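Local atomic coordinates of ribosomal large subunit pseudouridine synthase D (Escherichia coli, PDB entry 1PRZ), a protein that modifies 23S ribosomal RNA as a pseudouridine synthase of the RluA family, probably converting uridines 1911, 1915 and 1917 to pseudouridine. Residues T110-I115 with P133-Y138; H137-E142 with R151-T156. All coordinates share one frame; numbering follows the deposited sequence.

Interaction 1: residues T110-I115 with P133-Y138; sequences TVDEPI and PAVTHY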
loop_
_atom_site.group_PDB
_atom_site.type_symbol
_atom_site.label_atom_id
_atom_site.label_comp_id
_atom_site.label_asym_id
_atom_site.label_seq_id
_atom_site.Cartn_x
_atom_site.Cartn_y
_atom_site.Cartn_z
ATOM N N THR A 110 11.799 -10.668 8.113
ATOM C CA THR A 110 10.929 -11.256 7.112
ATOM C C THR A 110 9.812 -11.984 7.799
ATOM O O THR A 110 10.019 -12.634 8.824
ATOM C CB THR A 110 11.694 -12.278 6.229
ATOM O OG1 THR A 110 12.734 -11.598 5.521
ATOM C CG2 THR A 110 10.765 -12.932 5.192
ATOM N N VAL A 111 8.612 -11.821 7.257
ATOM C CA VAL A 111 7.483 -12.543 7.785
ATOM C C VAL A 111 7.142 -13.487 6.656
ATOM O O VAL A 111 6.813 -13.070 5.549
ATOM C CB VAL A 111 6.257 -11.672 8.094
ATOM C CG1 VAL A 111 5.132 -12.581 8.556
ATOM C CG2 VAL A 111 6.581 -10.638 9.197
ATOM N N ASP A 112 7.269 -14.770 6.946
ATOM C CA ASP A 112 6.986 -15.816 5.979
ATOM C C ASP A 112 5.952 -16.710 6.659
ATOM O O ASP A 112 6.321 -17.622 7.383
ATOM C CB ASP A 112 8.265 -16.611 5.692
ATOM C CG ASP A 112 8.056 -17.700 4.659
ATOM O OD1 ASP A 112 6.898 -18.163 4.472
ATOM O OD2 ASP A 112 9.058 -18.109 4.027
ATOM N N GLU A 113 4.668 -16.403 6.448
ATOM C CA GLU A 113 3.546 -17.143 7.038
ATOM C C GLU A 113 2.387 -17.084 6.055
ATOM O O GLU A 113 2.050 -16.004 5.565
ATOM C CB GLU A 113 3.128 -16.485 8.346
ATOM C CG GLU A 113 4.263 -16.270 9.351
ATOM C CD GLU A 113 4.691 -17.544 10.064
ATOM O OE1 GLU A 113 4.045 -18.602 9.852
ATOM O OE2 GLU A 113 5.671 -17.489 10.844
ATOM N N PRO A 114 1.743 -18.233 5.764
ATOM C CA PRO A 114 0.618 -18.279 4.815
ATOM C C PRO A 114 -0.587 -17.444 5.273
ATOM O O PRO A 114 -0.771 -17.179 6.458
ATOM C CB PRO A 114 0.284 -19.776 4.724
ATOM C CG PRO A 114 1.525 -20.464 5.235
ATOM C CD PRO A 114 1.978 -19.559 6.351
ATOM N N ILE A 115 -1.389 -17.032 4.307
ATOM C CA ILE A 115 -2.559 -16.220 4.581
ATOM C C ILE A 115 -3.861 -16.743 3.945
ATOM O O ILE A 115 -3.906 -17.152 2.779
ATOM C CB ILE A 115 -2.344 -14.770 4.076
ATOM C CG1 ILE A 115 -1.116 -14.149 4.748
ATOM C CG2 ILE A 115 -3.571 -13.926 4.377
ATOM C CD1 ILE A 115 -0.759 -12.797 4.198
ATOM N N PRO A 133 0.880 -19.331 0.593
ATOM C CA PRO A 133 2.182 -18.824 1.056
ATOM C C PRO A 133 2.329 -17.322 0.867
ATOM O O PRO A 133 1.944 -16.766 -0.158
ATOM C CB PRO A 133 3.213 -19.632 0.222
ATOM C CG PRO A 133 2.390 -20.196 -0.971
ATOM C CD PRO A 133 1.059 -20.518 -0.264
ATOM N N ALA A 134 2.901 -16.665 1.865
ATOM C CA ALA A 134 3.080 -15.223 1.781
ATOM C C ALA A 134 4.390 -14.845 2.462
ATOM O O ALA A 134 4.724 -15.340 3.540
ATOM C CB ALA A 134 1.909 -14.514 2.437
ATOM N N VAL A 135 5.130 -13.956 1.818
ATOM C CA VAL A 135 6.416 -13.530 2.335
ATOM C C VAL A 135 6.501 -12.010 2.185
ATOM O O VAL A 135 6.306 -11.465 1.086
ATOM C CB VAL A 135 7.585 -14.189 1.529
ATOM C CG1 VAL A 135 8.940 -13.712 2.070
ATOM C CG2 VAL A 135 7.516 -15.722 1.628
ATOM N N THR A 136 6.768 -11.345 3.310
ATOM C CA THR A 136 6.918 -9.899 3.356
ATOM C C THR A 136 8.251 -9.586 4.005
ATOM O O THR A 136 8.553 -10.109 5.073
ATOM C CB THR A 136 5.849 -9.229 4.240
ATOM O OG1 THR A 136 4.554 -9.484 3.702
ATOM C CG2 THR A 136 6.108 -7.703 4.316
ATOM N N HIS A 137 9.036 -8.727 3.371
ATOM C CA HIS A 137 10.343 -8.339 3.928
ATOM C C HIS A 137 10.197 -6.916 4.421
ATOM O O HIS A 137 9.574 -6.099 3.735
ATOM C CB HIS A 137 11.441 -8.374 2.849
ATOM C CG HIS A 137 11.622 -9.724 2.231
ATOM N ND1 HIS A 137 11.998 -10.823 2.970
ATOM C CD2 HIS A 137 11.397 -10.170 0.969
ATOM C CE1 HIS A 137 11.993 -11.896 2.194
ATOM N NE2 HIS A 137 11.634 -11.529 0.976
ATOM N N TYR A 138 10.777 -6.614 5.581
ATOM C CA TYR A 138 10.671 -5.271 6.123
ATOM C C TYR A 138 11.967 -4.778 6.770
ATOM O O TYR A 138 12.738 -5.573 7.329
ATOM C CB TYR A 138 9.502 -5.188 7.121
ATOM C CG TYR A 138 9.647 -6.055 8.358
ATOM C CD1 TYR A 138 10.104 -5.517 9.571
ATOM C CD2 TYR A 138 9.336 -7.406 8.321
ATOM C CE1 TYR A 138 10.248 -6.313 10.721
ATOM C CE2 TYR A 138 9.471 -8.208 9.472
ATOM C CZ TYR A 138 9.924 -7.652 10.656
ATOM O OH TYR A 138 10.023 -8.426 11.784
HETATM O O HOH W 1 9.328 -11.371 11.961
HETATM O O HOH W 2 4.317 -18.400 4.034
#
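Thr110 OG1 and His137 ND1 lie 2.8 Å apart in a hydrogen bond that meets the imidazole at its edge, in the ring plane. The two side chains run alongside each other and point the same way. Thr110 CG2 lies against the same ring, 3.4 Å from His137 CE1, and also touches Val135 CG1 at 3.7 Å. Next along the same face Asp112, with CG anti to the backbone N (chi1 -178°), lays its carboxylate across Val135 CG2. Asp112 OD1 takes a short 2.6 Å bond from a water whose oxygen in turn accepts from Ala134 N.

Beneath these side chains strands 109-117 and 135-143 run antiparallel, neighbours in the large antiparallel sheet of the pseudouridine synthase catalytic domain. Val111 and Thr136 form the hydrogen-bonded pair, Val111 N reaching Thr136 O and Thr136 N reaching Val111 O, each nearly straight. Beyond Asp112 the pairing frays into a weak bond from Glu113 N to Ala134 O at 3.1 Å, N-H...O angle only 131°. There Ile115 CD1 packs on Ala134 CB at 3.6 Å.

On the face of Val111 and Thr136, Val111 CG2 comes to 3.8 Å from Tyr138 CE2, and a water in the plane of the tyrosine ring binds its OH and, weakly, Thr110 O. Helix 161-168 covers this face: His165 touches Val111, Ile115 and Thr136, while Gln161 NE2 bonds Thr136 OG1. Farther out, His137 is held at its other nitrogen, NE2, by Glu155.

Interaction 2: residues H137-E142 with R151-T156; sequences HYRIME and RLRLET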
loop_
_atom_site.group_PDB
_atom_site.type_symbol
_atom_site.label_atom_id
_atom_site.label_comp_id
_atom_site.label_asym_id
_atom_site.label_seq_id
_atom_site.Cartn_x
_atom_site.Cartn_y
_atom_site.Cartn_z
ATOM N N HIS A 137 9.036 -8.727 3.371
ATOM C CA HIS A 137 10.343 -8.339 3.928
ATOM C C HIS A 137 10.197 -6.916 4.421
ATOM O O HIS A 137 9.574 -6.099 3.735
ATOM C CB HIS A 137 11.441 -8.374 2.849
ATOM C CG HIS A 137 11.622 -9.724 2.231
ATOM N ND1 HIS A 137 11.998 -10.823 2.970
ATOM C CD2 HIS A 137 11.397 -10.170 0.969
ATOM C CE1 HIS A 137 11.993 -11.896 2.194
ATOM N NE2 HIS A 137 11.634 -11.529 0.976
ATOM N N TYR A 138 10.777 -6.614 5.581
ATOM C CA TYR A 138 10.671 -5.271 6.123
ATOM C C TYR A 138 11.967 -4.778 6.770
ATOM O O TYR A 138 12.738 -5.573 7.329
ATOM C CB TYR A 138 9.502 -5.188 7.121
ATOM C CG TYR A 138 9.647 -6.055 8.358
ATOM C CD1 TYR A 138 10.104 -5.517 9.571
ATOM C CD2 TYR A 138 9.336 -7.406 8.321
ATOM C CE1 TYR A 138 10.248 -6.313 10.721
ATOM C CE2 TYR A 138 9.471 -8.208 9.472
ATOM C CZ TYR A 138 9.924 -7.652 10.656
ATOM O OH TYR A 138 10.023 -8.426 11.784
ATOM N N ARG A 139 12.194 -3.462 6.649
ATOM C CA ARG A 139 13.376 -2.756 7.182
ATOM C C ARG A 139 12.874 -1.589 8.037
ATOM O O ARG A 139 11.894 -0.921 7.673
ATOM C CB ARG A 139 14.188 -2.072 6.060
ATOM C CG ARG A 139 14.788 -2.901 4.941
ATOM C CD ARG A 139 15.594 -1.950 4.013
ATOM N NE ARG A 139 14.802 -1.381 2.906
ATOM C CZ ARG A 139 15.019 -0.212 2.301
ATOM N NH1 ARG A 139 16.013 0.613 2.665
ATOM N NH2 ARG A 139 14.217 0.145 1.284
ATOM N N ILE A 140 13.595 -1.270 9.107
ATOM C CA ILE A 140 13.207 -0.134 9.932
ATOM C C ILE A 140 13.976 1.062 9.364
ATOM O O ILE A 140 15.209 1.045 9.297
ATOM C CB ILE A 140 13.593 -0.361 11.404
ATOM C CG1 ILE A 140 12.688 -1.448 11.992
ATOM C CG2 ILE A 140 13.491 0.923 12.187
ATOM C CD1 ILE A 140 13.208 -1.988 13.270
HETATM N N MSE A 141 13.242 2.071 8.911
HETATM C CA MSE A 141 13.860 3.282 8.340
HETATM C C MSE A 141 14.144 4.310 9.430
HETATM O O MSE A 141 15.087 5.093 9.348
HETATM C CB MSE A 141 12.917 4.000 7.361
HETATM C CG MSE A 141 12.455 3.251 6.161
HETATM SE SE MSE A 141 13.952 2.673 5.041
HETATM C CE MSE A 141 14.511 4.307 4.390
ATOM N N GLU A 142 13.289 4.317 10.439
ATOM C CA GLU A 142 13.394 5.324 11.475
ATOM C C GLU A 142 12.585 4.899 12.696
ATOM O O GLU A 142 11.510 4.298 12.557
ATOM C CB GLU A 142 12.845 6.655 10.901
ATOM C CG GLU A 142 12.659 7.772 11.916
ATOM C CD GLU A 142 12.184 9.092 11.284
ATOM O OE1 GLU A 142 11.649 9.075 10.154
ATOM O OE2 GLU A 142 12.341 10.159 11.938
ATOM N N ARG A 151 9.966 0.199 5.671
ATOM C CA ARG A 151 9.961 0.099 4.225
ATOM C C ARG A 151 9.810 -1.414 4.047
ATOM O O ARG A 151 10.532 -2.186 4.698
ATOM C CB ARG A 151 11.265 0.562 3.649
ATOM C CG ARG A 151 11.096 1.031 2.290
ATOM C CD ARG A 151 11.050 2.511 2.328
ATOM N NE ARG A 151 12.292 2.985 1.775
ATOM C CZ ARG A 151 12.676 4.260 1.781
ATOM N NH1 ARG A 151 11.902 5.204 2.318
ATOM N NH2 ARG A 151 13.852 4.584 1.265
ATOM N N LEU A 152 8.883 -1.832 3.198
ATOM C CA LEU A 152 8.625 -3.255 2.994
ATOM C C LEU A 152 8.659 -3.633 1.517
ATOM O O LEU A 152 8.431 -2.795 0.644
ATOM C CB LEU A 152 7.242 -3.631 3.560
ATOM C CG LEU A 152 6.932 -3.253 5.015
ATOM C CD1 LEU A 152 6.319 -1.841 5.083
ATOM C CD2 LEU A 152 5.989 -4.267 5.580
ATOM N N ARG A 153 8.981 -4.883 1.238
ATOM C CA ARG A 153 8.957 -5.348 -0.141
ATOM C C ARG A 153 8.154 -6.627 -0.186
ATOM O O ARG A 153 8.325 -7.510 0.664
ATOM C CB ARG A 153 10.364 -5.575 -0.703
ATOM C CG ARG A 153 11.045 -4.255 -0.914
ATOM C CD ARG A 153 12.207 -4.317 -1.855
ATOM N NE ARG A 153 12.852 -3.007 -1.876
ATOM C CZ ARG A 153 14.012 -2.769 -2.469
ATOM N NH1 ARG A 153 14.628 -3.764 -3.102
ATOM N NH2 ARG A 153 14.570 -1.561 -2.366
ATOM N N LEU A 154 7.261 -6.675 -1.178
ATOM C CA LEU A 154 6.369 -7.791 -1.417
ATOM C C LEU A 154 7.009 -8.851 -2.319
ATOM O O LEU A 154 7.372 -8.550 -3.457
ATOM C CB LEU A 154 5.072 -7.279 -2.085
ATOM C CG LEU A 154 4.054 -6.439 -1.266
ATOM C CD1 LEU A 154 2.875 -6.021 -2.178
ATOM C CD2 LEU A 154 3.529 -7.231 -0.075
ATOM N N GLU A 155 7.152 -10.076 -1.806
ATOM C CA GLU A 155 7.673 -11.182 -2.608
ATOM C C GLU A 155 6.412 -11.797 -3.246
ATOM O O GLU A 155 6.385 -12.152 -4.447
ATOM C CB GLU A 155 8.393 -12.197 -1.705
ATOM C CG GLU A 155 9.263 -13.169 -2.474
ATOM C CD GLU A 155 10.192 -13.970 -1.592
ATOM O OE1 GLU A 155 11.128 -13.386 -0.995
ATOM O OE2 GLU A 155 10.005 -15.205 -1.476
ATOM N N THR A 156 5.376 -11.935 -2.407
ATOM C CA THR A 156 4.040 -12.404 -2.818
ATOM C C THR A 156 3.111 -11.175 -2.637
ATOM O O THR A 156 3.494 -10.202 -1.979
ATOM C CB THR A 156 3.502 -13.564 -1.931
ATOM O OG1 THR A 156 3.542 -13.189 -0.553
ATOM C CG2 THR A 156 4.322 -14.851 -2.132
#
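Arg151, Arg139 and His137 bury the most surface here, all three on one face of the antiparallel pair formed by strands 135-143 and 147-154. Arg139 bends at chi3 (-90°), which brings its guanidinium over the root of Arg151: Arg139 NH2 comes to 3.4 Å from Arg151 CG, with Arg151 CB beneath one face. The two guanidinium planes are steeply turned, 76° apart. Arg139 NH2 also lies 3.5 Å from Arg151 NE, two donors that do not bond; acidic partners would offset their like charges, since Glu96 forms a salt bridge with Arg139 NH2 and Glu98 one with Arg151 NH1. The selenium of Met141, a selenomethionine, sits against Arg151 CB at 3.7 Å and also lies above one face of the Arg139 guanidinium, offset toward its rim.

At the other end His137 NE2 donates to Glu155 OE1 at 2.8 Å. The carboxylate oxygen lies almost in the ring plane but is approached on its anti side, 34° out of the carboxylate plane. Backbone bonds join His137 to Arg153 and Arg139 to Arg151 in both directions. Between them the non-hydrogen-bonded pair Tyr138 and Leu152 faces the opposite side, with Tyr138 CB 3.8 Å from Leu152 CG.

The strands form a beta hairpin, and a classic beta bulge, Met141 and Glu142 set against the single residue Arg149, interrupts the pairing before the turn. Strand 94-102 flanks 147-154 and supplies Glu96 and Glu98, while helix 161-168 packs under the opposite face, Met166 against Tyr138 and Ile162 against Leu152.

In the fold
Strand 135-143 serves both contacts: interaction 1 pairs its beginning with strand 109-117, and interaction 2 pairs its continuation with strand 147-154, so three neighbouring strands of one sheet are joined. His137 and Tyr138 belong to both, and helix 161-168 covers one face of both. Interaction 1 is partly buried, with a threonine-histidine bond, valine, alanine and isoleucine contacts, a tyrosine ring, a carboxylate and two bound waters. Interaction 2 is a surface contact dominated by long arginines whose charges are probably offset by salt bridges to Glu96 and Glu98 of strand 94-102. The two also meet directly where Val135 N probably bonds to Thr156 OG1, 3.0 Å away, just past the end of strand 147-154.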